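NAD_Gly3P_dh, NAD-dependent glycerol-3-phosphate dehydrogenase (Streptosporangium roseum, PDB 5OCM) reduces imines to amines, using NADPH as the hydride donor. Local coordinates at the interface of chains A and B. Numbering follows the deposited sequence. Chains: chain A/B, NAD_Gly3P_dh, NAD-dependent glycerol-3-phosphate dehydrogenase.

The interface of chains A and B. Residues chain A 179-180, 183-184, 208-209; chain B 173, 175-176, 179-180.
A:Trp208 lays one face of its pyrrole ring against the side chain of B:Leu173. B:Leu173 CB sits over that face near the rim, 3.7 Å from A:Trp208 CD1. B:Leu173 CD2 approaches from the same side. At the N-H edge, A:Trp208 NE1 donates to the backbone oxygen B:Leu173 O at 2.8 Å. The oxygen is tilted 25° from the indole plane, towards the covered face, and the bond is bent. The indole N-H meets this carbonyl from above its plane. A:Trp208 reaches it with CG anti to the backbone N (chi1 178°).

B:Ile176 lies between two helices of chain A. Its CG2 methyl meets A:Ile209 CG1 at 3.7 Å, the side chains at about a right angle. Its CD1 tip lies against the backbone CA of A:Phe184. A:Ser183 covers its backbone. The serine OG takes the crowded position between backbone N and carbonyl carbon (chi1 59°), turned to its own helix. There the hydroxyl is shared between two acceptors. It lies on a lone pair of A:Gly179 O, with OG 2.8 Å away, and above the carbonyl plane of A:Thr180 O, 3.1 Å from OG. An alanine here would probably leave the carbonyls of A:Gly179 and A:Thr180 without the hydroxyl they share and open a small gap beside B:Ile176.

Near the two-fold axis, A:Thr180 OG1 and B:Thr180 OG1 share a hydrogen bond of 2.9 Å. B:Thr180 OG1 also donates to B:Ile176 O.

A:Gly179 and B:Gly179 meet without side chains, which probably lets the paired 165-192 helices come close. The patch is part of a two-fold interface that probably holds the dimer together. It probably also helps to position A:Trp208, a residue of the pocket for the trifluoroacetophenone hydrate.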
# COMPACT_ATOMS: atom_id res chain seq x y z
N GLY A 179 0.67 2.07 6.68
CA GLY A 179 -0.63 2.45 6.10
C GLY A 179 -1.24 1.26 5.37
O GLY A 179 -2.43 0.95 5.49
N THR A 180 -0.39 0.57 4.60
CA THR A 180 -0.81 -0.57 3.77
C THR A 180 -1.08 -1.79 4.68
O THR A 180 -2.12 -2.46 4.54
CB THR A 180 0.26 -0.91 2.73
OG1 THR A 180 0.51 0.24 1.89
CG2 THR A 180 -0.17 -2.07 1.88
N SER A 183 -4.31 -1.31 6.97
CA SER A 183 -5.54 -1.42 6.21
C SER A 183 -5.75 -2.85 5.69
O SER A 183 -6.88 -3.34 5.65
CB SER A 183 -5.59 -0.35 5.11
OG SER A 183 -4.52 -0.48 4.23
N PHE A 184 -4.65 -3.55 5.33
CA PHE A 184 -4.79 -4.96 4.99
C PHE A 184 -5.35 -5.76 6.18
O PHE A 184 -6.28 -6.59 6.02
CB PHE A 184 -3.45 -5.59 4.57
CG PHE A 184 -3.53 -7.09 4.47
CD1 PHE A 184 -4.24 -7.66 3.42
CD2 PHE A 184 -3.00 -7.88 5.43
CE1 PHE A 184 -4.44 -9.03 3.35
CE2 PHE A 184 -3.14 -9.29 5.36
CZ PHE A 184 -3.89 -9.86 4.32
N TRP A 208 -4.62 -5.72 -6.02
CA TRP A 208 -5.13 -4.37 -5.89
C TRP A 208 -4.04 -3.35 -5.51
O TRP A 208 -3.97 -2.25 -6.09
CB TRP A 208 -6.28 -4.35 -4.87
CG TRP A 208 -6.86 -3.02 -4.60
CD1 TRP A 208 -6.99 -2.46 -3.41
CD2 TRP A 208 -7.43 -2.10 -5.56
NE1 TRP A 208 -7.60 -1.24 -3.53
CE2 TRP A 208 -7.91 -1.01 -4.84
CE3 TRP A 208 -7.61 -2.12 -6.95
CZ2 TRP A 208 -8.51 0.10 -5.45
CZ3 TRP A 208 -8.23 -1.00 -7.57
CH2 TRP A 208 -8.65 0.10 -6.80
N ILE A 209 -3.16 -3.74 -4.62
CA ILE A 209 -2.05 -2.88 -4.23
C ILE A 209 -1.22 -2.55 -5.46
O ILE A 209 -0.75 -1.37 -5.63
CB ILE A 209 -1.19 -3.54 -3.11
CG1 ILE A 209 -1.91 -3.46 -1.76
CG2 ILE A 209 0.16 -2.85 -2.96
CD1 ILE A 209 -1.37 -4.46 -0.74
N LEU B 173 -10.84 -3.89 0.21
CA LEU B 173 -9.81 -3.48 -0.77
C LEU B 173 -9.68 -1.94 -0.86
O LEU B 173 -8.54 -1.41 -0.85
CB LEU B 173 -10.10 -4.09 -2.13
CG LEU B 173 -9.95 -5.62 -2.22
CD1 LEU B 173 -10.48 -6.07 -3.55
CD2 LEU B 173 -8.48 -6.08 -2.04
N GLY B 175 -10.26 0.22 1.44
CA GLY B 175 -9.52 0.63 2.64
C GLY B 175 -8.03 0.64 2.46
O GLY B 175 -7.35 1.58 2.92
N ILE B 176 -7.55 -0.36 1.74
CA ILE B 176 -6.10 -0.47 1.44
C ILE B 176 -5.67 0.67 0.54
O ILE B 176 -4.59 1.25 0.73
CB ILE B 176 -5.71 -1.87 0.86
CG1 ILE B 176 -6.15 -2.96 1.83
CG2 ILE B 176 -4.22 -1.94 0.63
CD1 ILE B 176 -5.93 -4.34 1.34
N GLY B 179 -5.34 3.72 2.71
CA GLY B 179 -4.22 3.57 3.65
C GLY B 179 -2.89 3.84 2.92
O GLY B 179 -2.01 4.54 3.44
N THR B 180 -2.78 3.28 1.71
CA THR B 180 -1.57 3.41 0.90
C THR B 180 -1.45 4.83 0.31
O THR B 180 -0.38 5.46 0.40
CB THR B 180 -1.56 2.38 -0.25
OG1 THR B 180 -1.71 1.06 0.26
CG2 THR B 180 -0.29 2.49 -1.07